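Local coordinates for core protein VP4 (Bluetongue virus, PDB 2JHP) that forms part of the inner capsid and builds the cap of viral messenger RNA, combining several capping activities in one chain, at residues T58-R63 and A473-M478; K115-A120 and A494-F499; R122-K127 and S431-A436. All blocks are in the same frame, centred on the assembly; numbering follows the deposited sequence.

All three contacts are buried. Interactions 2 and 3 lie near the centre of the chain and use successive turns of helix 114-128, which meets A494-F499 in one and strand 433-437 in the other. Interaction 1 lies farther out, where helix 59-64 meets helix 470-480. I474, on the latter helix, packs on F117 and A120 of interaction 2, while L477 packs on Y124 of interaction 3. The chemistry changes with place. Interaction 1 mixes arginine side chains with aliphatic ones. Interaction 2 is aromatic and borders guanine. Interaction 3 is aliphatic at the strand, but its arginine holds S-adenosyl-L-homocysteine.

Interaction 1: residues T58-R63 and A473-M478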
# COMPACT_ATOMS: atom_id res chain seq x y z
N THR A 58 -8.86 -6.24 -27.01
CA THR A 58 -8.65 -5.06 -26.18
C THR A 58 -7.85 -5.40 -24.91
O THR A 58 -7.85 -6.54 -24.45
CB THR A 58 -9.97 -4.37 -25.76
OG1 THR A 58 -10.68 -5.21 -24.84
CG2 THR A 58 -10.86 -4.03 -26.97
N ILE A 59 -7.19 -4.39 -24.37
CA ILE A 59 -6.39 -4.52 -23.16
C ILE A 59 -7.16 -5.18 -21.99
O ILE A 59 -6.69 -6.17 -21.42
CB ILE A 59 -5.73 -3.16 -22.75
CG1 ILE A 59 -5.06 -3.26 -21.38
CG2 ILE A 59 -6.73 -2.02 -22.73
CD1 ILE A 59 -3.86 -4.09 -21.38
N ARG A 60 -8.33 -4.65 -21.67
CA ARG A 60 -9.19 -5.16 -20.61
C ARG A 60 -9.65 -6.59 -20.86
O ARG A 60 -9.85 -7.34 -19.90
CB ARG A 60 -10.43 -4.27 -20.46
CG ARG A 60 -10.18 -2.94 -19.78
CD ARG A 60 -11.47 -2.21 -19.64
NE ARG A 60 -12.25 -2.68 -18.51
CZ ARG A 60 -13.57 -2.85 -18.52
NH1 ARG A 60 -14.27 -2.61 -19.63
NH2 ARG A 60 -14.19 -3.27 -17.43
N GLN A 61 -9.85 -6.94 -22.13
CA GLN A 61 -10.19 -8.31 -22.50
C GLN A 61 -9.03 -9.21 -22.15
O GLN A 61 -9.21 -10.21 -21.45
CB GLN A 61 -10.55 -8.43 -23.98
CG GLN A 61 -11.96 -7.98 -24.27
CD GLN A 61 -12.38 -8.20 -25.73
OE1 GLN A 61 -11.63 -7.88 -26.67
NE2 GLN A 61 -13.60 -8.72 -25.92
N LEU A 62 -7.83 -8.82 -22.60
CA LEU A 62 -6.63 -9.60 -22.31
C LEU A 62 -6.29 -9.64 -20.82
O LEU A 62 -5.84 -10.67 -20.32
CB LEU A 62 -5.44 -9.14 -23.17
CG LEU A 62 -5.50 -9.48 -24.67
CD1 LEU A 62 -4.27 -8.97 -25.43
CD2 LEU A 62 -5.67 -10.98 -24.90
N ARG A 63 -6.51 -8.54 -20.12
CA ARG A 63 -6.29 -8.53 -18.67
C ARG A 63 -7.26 -9.44 -17.91
O ARG A 63 -6.89 -10.06 -16.91
CB ARG A 63 -6.35 -7.11 -18.11
CG ARG A 63 -5.12 -6.27 -18.41
CD ARG A 63 -3.86 -6.77 -17.78
NE ARG A 63 -2.84 -5.74 -17.81
CZ ARG A 63 -1.53 -5.95 -17.86
NH1 ARG A 63 -1.05 -7.19 -17.92
NH2 ARG A 63 -0.69 -4.93 -17.88
N ALA A 473 -11.43 -5.97 -9.55
CA ALA A 473 -11.46 -4.67 -8.90
C ALA A 473 -10.75 -3.62 -9.72
O ALA A 473 -11.24 -2.49 -9.84
CB ALA A 473 -10.85 -4.77 -7.53
N ILE A 474 -9.60 -3.98 -10.30
CA ILE A 474 -8.83 -3.05 -11.11
C ILE A 474 -9.56 -2.74 -12.42
O ILE A 474 -9.67 -1.58 -12.82
CB ILE A 474 -7.41 -3.58 -11.37
CG1 ILE A 474 -6.57 -3.58 -10.07
CG2 ILE A 474 -6.73 -2.81 -12.50
CD1 ILE A 474 -5.93 -2.23 -9.64
N LEU A 475 -10.08 -3.77 -13.07
CA LEU A 475 -10.82 -3.65 -14.31
C LEU A 475 -12.09 -2.82 -14.13
O LEU A 475 -12.50 -2.08 -15.03
CB LEU A 475 -11.16 -5.05 -14.83
CG LEU A 475 -10.28 -5.69 -15.90
CD1 LEU A 475 -9.13 -4.79 -16.39
CD2 LEU A 475 -9.78 -7.04 -15.47
N PHE A 476 -12.73 -2.97 -12.97
CA PHE A 476 -13.85 -2.14 -12.60
C PHE A 476 -13.45 -0.67 -12.55
O PHE A 476 -14.15 0.19 -13.10
CB PHE A 476 -14.43 -2.58 -11.26
CG PHE A 476 -15.71 -1.88 -10.91
CD1 PHE A 476 -16.92 -2.29 -11.48
CD2 PHE A 476 -15.72 -0.82 -10.01
CE1 PHE A 476 -18.10 -1.66 -11.16
CE2 PHE A 476 -16.90 -0.19 -9.69
CZ PHE A 476 -18.10 -0.62 -10.26
N LEU A 477 -12.32 -0.38 -11.92
CA LEU A 477 -11.83 0.99 -11.78
C LEU A 477 -11.29 1.54 -13.08
O LEU A 477 -11.41 2.72 -13.33
CB LEU A 477 -10.77 1.11 -10.66
CG LEU A 477 -11.27 0.82 -9.24
CD1 LEU A 477 -10.13 0.48 -8.28
CD2 LEU A 477 -12.09 1.99 -8.74
N MET A 478 -10.69 0.69 -13.90
CA MET A 478 -10.34 1.11 -15.25
C MET A 478 -11.59 1.69 -15.95
O MET A 478 -11.55 2.73 -16.60
CB MET A 478 -9.75 -0.03 -16.07
CG MET A 478 -8.28 -0.25 -15.81
SD MET A 478 -7.57 -1.51 -16.88
CE MET A 478 -5.96 -1.70 -16.14
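R60 and R63 both start with CG beside the backbone N and opposite the carbonyl carbon (chi1 -75° in each), yet R60 reaches L475 and M478, while R63 meets only L475, through its CB. R60 runs straight at first and bends at chi3 (80°), which carries its guanidinium to the backbone of the other helix. R63 bends one bond earlier, and its guanidinium turns away.

NH2 of R60 gives a weak hydrogen bond to L475 O at 3.2 Å. The oxygen meets the guanidinium obliquely. The same NH2 forms a salt bridge with D514, so the charge has a stronger partner than the carbonyl. The apolar part of the chain is used as well. R60 CG lies 4.0 Å from L475 CD1 and 4.2 Å from M478 SD. R60 runs alongside L475 and M478, pointing the other way. L475 CD1 is also 4.0 Å from R63 CB, so the one methyl touches both arginine stems. The far end of R63 is held by D86 and by the backbone carbonyls of F67 and L489.

At the start of its helix, T58 takes the N-cap position and forms a capping box with Q61. T58 N donates to Q61 OE1, and the return bond, from Q61 N to T58 OG1, is weak.

The two short helical segments are nearly antiparallel (170°), with axes 10.9 Å apart, and long side chains bridge them. The contact joins the helix beside the five-stranded parallel sheet to helix 470-480. I59, L62 and R63 pack on strand 67-71 of that sheet, and I59 and R63 also on strand 82-84. Helix 470-480 packs in turn against helix 114-128.

Interaction 2: residues K115-A120 and A494-F499. With GUN (guanine), chain E.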
# COMPACT_ATOMS: atom_id res chain seq x y z
N LYS A 115 3.79 -3.51 -6.62
CA LYS A 115 3.65 -2.14 -6.18
C LYS A 115 2.60 -1.43 -7.03
O LYS A 115 1.79 -0.67 -6.51
CB LYS A 115 4.99 -1.40 -6.28
CG LYS A 115 5.21 -0.38 -5.18
CD LYS A 115 6.30 0.64 -5.56
CE LYS A 115 5.68 1.94 -6.00
NZ LYS A 115 6.62 2.84 -6.69
N GLY A 116 2.61 -1.71 -8.33
CA GLY A 116 1.67 -1.12 -9.27
C GLY A 116 0.24 -1.45 -8.90
O GLY A 116 -0.64 -0.58 -8.94
N PHE A 117 0.01 -2.70 -8.54
CA PHE A 117 -1.31 -3.13 -8.14
C PHE A 117 -1.80 -2.38 -6.89
O PHE A 117 -2.85 -1.73 -6.91
CB PHE A 117 -1.36 -4.65 -7.95
CG PHE A 117 -2.59 -5.13 -7.30
CD1 PHE A 117 -3.80 -5.05 -7.93
CD2 PHE A 117 -2.55 -5.65 -6.04
CE1 PHE A 117 -4.95 -5.49 -7.33
CE2 PHE A 117 -3.69 -6.11 -5.41
CZ PHE A 117 -4.91 -6.03 -6.06
N GLY A 118 -1.02 -2.46 -5.82
CA GLY A 118 -1.34 -1.73 -4.59
C GLY A 118 -1.49 -0.23 -4.75
O GLY A 118 -2.33 0.37 -4.08
N ASP A 119 -0.70 0.37 -5.63
CA ASP A 119 -0.69 1.82 -5.85
C ASP A 119 -1.93 2.31 -6.57
O ASP A 119 -2.40 3.42 -6.34
CB ASP A 119 0.53 2.26 -6.68
CG ASP A 119 1.84 2.25 -5.89
OD1 ASP A 119 1.90 1.76 -4.73
OD2 ASP A 119 2.83 2.72 -6.46
N ALA A 120 -2.44 1.48 -7.47
CA ALA A 120 -3.64 1.79 -8.19
C ALA A 120 -4.83 1.81 -7.23
O ALA A 120 -5.63 2.73 -7.25
CB ALA A 120 -3.85 0.82 -9.31
N ALA A 494 -2.56 -12.28 -12.00
CA ALA A 494 -2.50 -13.41 -11.07
C ALA A 494 -2.33 -12.95 -9.62
O ALA A 494 -3.02 -13.42 -8.71
CB ALA A 494 -1.38 -14.35 -11.46
N TRP A 495 -1.41 -12.01 -9.41
CA TRP A 495 -1.18 -11.44 -8.11
C TRP A 495 -2.44 -10.78 -7.57
O TRP A 495 -2.89 -11.11 -6.48
CB TRP A 495 -0.02 -10.43 -8.17
CG TRP A 495 0.22 -9.79 -6.86
CD1 TRP A 495 -0.08 -8.51 -6.51
CD2 TRP A 495 0.76 -10.42 -5.68
NE1 TRP A 495 0.26 -8.29 -5.19
CE2 TRP A 495 0.79 -9.43 -4.67
CE3 TRP A 495 1.27 -11.69 -5.40
CZ2 TRP A 495 1.28 -9.69 -3.37
CZ3 TRP A 495 1.76 -11.95 -4.12
CH2 TRP A 495 1.75 -10.96 -3.12
N ALA A 496 -3.00 -9.85 -8.34
CA ALA A 496 -4.25 -9.16 -8.02
C ALA A 496 -5.32 -10.16 -7.57
O ALA A 496 -6.03 -9.92 -6.61
CB ALA A 496 -4.73 -8.35 -9.21
N MET A 497 -5.36 -11.31 -8.25
CA MET A 497 -6.32 -12.37 -7.96
C MET A 497 -6.09 -13.18 -6.68
O MET A 497 -6.92 -14.03 -6.35
CB MET A 497 -6.46 -13.29 -9.17
CG MET A 497 -7.39 -12.73 -10.23
SD MET A 497 -7.43 -13.65 -11.75
CE MET A 497 -8.74 -14.78 -11.39
N ASN A 498 -5.00 -12.92 -5.97
CA ASN A 498 -4.84 -13.43 -4.61
C ASN A 498 -5.63 -12.64 -3.58
O ASN A 498 -5.70 -13.05 -2.42
CB ASN A 498 -3.38 -13.38 -4.19
CG ASN A 498 -2.52 -14.39 -4.92
OD1 ASN A 498 -2.90 -15.55 -5.10
ND2 ASN A 498 -1.34 -13.97 -5.34
N PHE A 499 -6.20 -11.50 -3.98
CA PHE A 499 -6.91 -10.63 -3.05
C PHE A 499 -8.41 -10.55 -3.37
O PHE A 499 -8.84 -10.60 -4.53
CB PHE A 499 -6.30 -9.21 -3.04
CG PHE A 499 -4.86 -9.13 -2.52
CD1 PHE A 499 -3.78 -9.15 -3.39
CD2 PHE A 499 -4.60 -8.96 -1.16
CE1 PHE A 499 -2.47 -9.05 -2.90
CE2 PHE A 499 -3.31 -8.86 -0.69
CZ PHE A 499 -2.24 -8.90 -1.56
N9 GUN E . 2.23 -2.06 -2.06
C8 GUN E . 2.70 -2.02 -0.82
N7 GUN E . 2.48 -3.19 -0.22
C5 GUN E . 1.86 -3.99 -1.09
C6 GUN E . 1.39 -5.30 -1.02
O6 GUN E . 1.52 -5.97 0.01
N1 GUN E . 0.77 -5.87 -2.14
C2 GUN E . 0.63 -5.08 -3.29
N2 GUN E . 0.05 -5.58 -4.37
N3 GUN E . 1.10 -3.82 -3.32
C4 GUN E . 1.70 -3.27 -2.26
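N2 of the bound guanine lies where F117 and W495 come together, at the edge of both rings. Its 2.8 Å approach to W495 NE1 is a doubtful detail of how the base was placed. W495 NE1 and the exocyclic N2 are both N-H donors in the usual guanine tautomer, so no hydrogen bond is assigned. The sound polar bond to the guanine comes from Y446 OH. N2 is also tight against F117 CD2. On the helix, G118 has no side chain, and its CA comes within 3.5 Å of guanine N3. The base can thus sit close against the backbone. R114 makes a cation-pi contact with W495.

F117 carries the protein contact. Its CG stands opposite the backbone N (chi1 169°), which sends the ring across to A494-F499. A496 covers one face of this ring. Its CA forms a CH-pi contact, 3.9 Å from the ring centroid and 16° off the normal, and its CB is 3.4 Å from F117 CE1.

The other two aromatic partners touch different atoms of the same ring. W495 CD1 meets F117 CD2 at 3.8 Å, with the planes at 89°, but the approach is oblique. F499 CD1 meets F117 CE2 at 3.7 Å. Those two rings are tilted only moderately and slid apart, with little overlap. F499 CE1 lies over one face of the indole, offset toward its rim, while W495 CE2 lies at the edge of the F499 ring. Together F117, W495 and F499 make an aromatic cluster beside the guanine. F499 also meets W437 and F410 edge-to-face.

A type I turn from A496 to F499 leads from helix 493-496 into strand 499-503. Helix 470-480 lies behind F117, and its N471 packs on A496.

Interaction 3: residues R122-K127 and S431-A436; sequences RNYAFK and SVIATA. With SAH (S-adenosyl-L-homocysteine), chain B.
Helix residues 122-127 pass strand residues 433-436 with A125 and I433 nearest, their CA atoms 6.6 Å apart. No hydrogen bond joins the two segments, and the side chains do the packing. I433 divides its branches between two helix residues. CG1 is anti to the backbone N (chi1 -176°) and the chain continues extended, bringing CD1 to the Y124 ring, 3.7 Å from CD2. The approach to the ring is oblique. CG2 branches the other way and meets A125 CB at 3.5 Å. V432 makes a looser contact, with CG1 4.3 Å from Y124 OH. Its carbonyl oxygen lies near the plane of the tyrosine ring, at the edge. The hydroxyl of Y124 is satisfied by E505.

R122 points away from the strand and serves the ligand. NE donates to O of S-adenosyl-L-homocysteine at 2.9 Å and 162°, in the plane of the guanidinium. NH2 donates to OXT at 3.0 Å and adds a weak bond to O. The two nitrogens thus hold both carboxylate oxygens of the ligand, which should limit rotation of the carboxylate. D119, one turn back, holds NH1, while NE and NH2 face the ligand.

Strand 433-437 belongs to a seven-stranded sheet in the order 3-2-1-4-5-7-6. That order is the Rossmann-like fold of class I methyltransferases, with helix 114-128 packed on the sheet. Guanine N7 lies 5.9 Å from the ligand sulfur SD, consistent with a site for methylating the cap guanine at N7.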
# COMPACT_ATOMS: atom_id res chain seq x y z
N ARG A 122 -4.56 2.31 -4.01
CA ARG A 122 -4.34 3.32 -3.00
C ARG A 122 -4.67 4.71 -3.53
O ARG A 122 -5.15 5.56 -2.78
CB ARG A 122 -2.92 3.28 -2.46
CG ARG A 122 -2.81 3.83 -1.03
CD ARG A 122 -1.40 3.75 -0.45
NE ARG A 122 -0.92 2.38 -0.41
CZ ARG A 122 -0.13 1.85 -1.33
NH1 ARG A 122 0.27 2.60 -2.34
NH2 ARG A 122 0.25 0.58 -1.23
N ASN A 123 -4.42 4.93 -4.82
CA ASN A 123 -4.72 6.22 -5.42
C ASN A 123 -6.20 6.46 -5.47
O ASN A 123 -6.63 7.52 -5.13
CB ASN A 123 -4.05 6.38 -6.78
CG ASN A 123 -2.51 6.45 -6.67
OD1 ASN A 123 -1.94 6.52 -5.57
ND2 ASN A 123 -1.84 6.40 -7.82
N TYR A 124 -6.98 5.44 -5.82
CA TYR A 124 -8.43 5.53 -5.74
C TYR A 124 -8.85 5.92 -4.31
O TYR A 124 -9.74 6.77 -4.12
CB TYR A 124 -9.10 4.21 -6.17
CG TYR A 124 -10.56 4.07 -5.76
CD1 TYR A 124 -11.58 4.64 -6.54
CD2 TYR A 124 -10.93 3.37 -4.61
CE1 TYR A 124 -12.92 4.52 -6.17
CE2 TYR A 124 -12.27 3.24 -4.23
CZ TYR A 124 -13.26 3.82 -5.02
OH TYR A 124 -14.60 3.70 -4.65
N ALA A 125 -8.19 5.29 -3.33
CA ALA A 125 -8.48 5.50 -1.92
C ALA A 125 -8.14 6.91 -1.42
O ALA A 125 -8.81 7.42 -0.52
CB ALA A 125 -7.80 4.45 -1.04
N PHE A 126 -7.11 7.54 -2.00
CA PHE A 126 -6.76 8.91 -1.62
C PHE A 126 -7.80 9.88 -2.18
O PHE A 126 -8.00 10.96 -1.62
CB PHE A 126 -5.36 9.29 -2.09
CG PHE A 126 -4.26 8.76 -1.23
CD1 PHE A 126 -3.32 7.86 -1.74
CD2 PHE A 126 -4.14 9.15 0.11
CE1 PHE A 126 -2.28 7.35 -0.93
CE2 PHE A 126 -3.10 8.65 0.93
CZ PHE A 126 -2.18 7.74 0.40
N LYS A 127 -8.44 9.48 -3.27
CA LYS A 127 -9.49 10.29 -3.89
C LYS A 127 -10.80 10.18 -3.11
O LYS A 127 -11.58 11.13 -3.07
CB LYS A 127 -9.73 9.89 -5.35
CG LYS A 127 -8.54 10.12 -6.28
CD LYS A 127 -8.11 11.59 -6.25
CE LYS A 127 -6.84 11.84 -7.03
NZ LYS A 127 -6.23 13.16 -6.66
N SER A 431 -16.01 -0.08 4.82
CA SER A 431 -14.82 0.57 4.26
C SER A 431 -15.09 1.07 2.85
O SER A 431 -15.94 0.51 2.15
CB SER A 431 -13.64 -0.40 4.28
OG SER A 431 -12.52 0.18 3.65
N VAL A 432 -14.40 2.13 2.44
CA VAL A 432 -14.55 2.66 1.09
C VAL A 432 -13.83 1.74 0.12
O VAL A 432 -14.25 1.57 -1.02
CB VAL A 432 -13.99 4.10 0.94
CG1 VAL A 432 -14.09 4.57 -0.50
CG2 VAL A 432 -14.74 5.06 1.84
N ILE A 433 -12.73 1.17 0.60
CA ILE A 433 -11.93 0.20 -0.14
C ILE A 433 -11.14 -0.63 0.86
O ILE A 433 -10.38 -0.09 1.66
CB ILE A 433 -11.00 0.84 -1.22
CG1 ILE A 433 -10.28 -0.28 -2.00
CG2 ILE A 433 -10.03 1.84 -0.61
CD1 ILE A 433 -9.63 0.16 -3.30
N ALA A 434 -11.35 -1.94 0.81
CA ALA A 434 -10.64 -2.85 1.70
C ALA A 434 -10.16 -4.07 0.92
O ALA A 434 -10.74 -4.44 -0.11
CB ALA A 434 -11.54 -3.26 2.86
N THR A 435 -9.07 -4.68 1.38
CA THR A 435 -8.54 -5.89 0.75
C THR A 435 -8.45 -7.05 1.74
O THR A 435 -8.26 -6.84 2.93
CB THR A 435 -7.14 -5.69 0.15
OG1 THR A 435 -6.25 -5.24 1.17
CG2 THR A 435 -7.17 -4.70 -1.00
N ALA A 436 -8.60 -8.26 1.22
CA ALA A 436 -8.41 -9.47 1.99
C ALA A 436 -7.75 -10.54 1.13
O ALA A 436 -8.11 -10.76 -0.02
CB ALA A 436 -9.74 -9.97 2.54
N SAH B . -1.88 -0.40 4.26
CA SAH B . -0.54 -0.22 3.61
CB SAH B . 0.56 -1.14 4.15
CG SAH B . 0.21 -2.47 4.78
SD SAH B . 1.66 -3.17 5.63
C SAH B . -0.61 -0.29 2.09
O SAH B . -1.53 0.26 1.48
OXT SAH B . 0.25 -0.87 1.44
C5' SAH B . 0.58 -3.83 6.93
C4' SAH B . 0.63 -3.01 8.21
O4' SAH B . -0.61 -3.04 8.88
C3' SAH B . 1.68 -3.53 9.19
O3' SAH B . 2.33 -2.39 9.73
C2' SAH B . 0.87 -4.20 10.29
O2' SAH B . 1.46 -4.09 11.56
C1' SAH B . -0.44 -3.42 10.24
N9 SAH B . -1.59 -4.17 10.79
C8 SAH B . -1.85 -5.51 10.66
N7 SAH B . -3.00 -5.80 11.31
C5 SAH B . -3.49 -4.65 11.85
C6 SAH B . -4.64 -4.36 12.60
N6 SAH B . -5.50 -5.33 12.91
N1 SAH B . -4.88 -3.07 13.01
C2 SAH B . -4.00 -2.06 12.68
N3 SAH B . -2.87 -2.34 11.93
C4 SAH B . -2.61 -3.61 11.53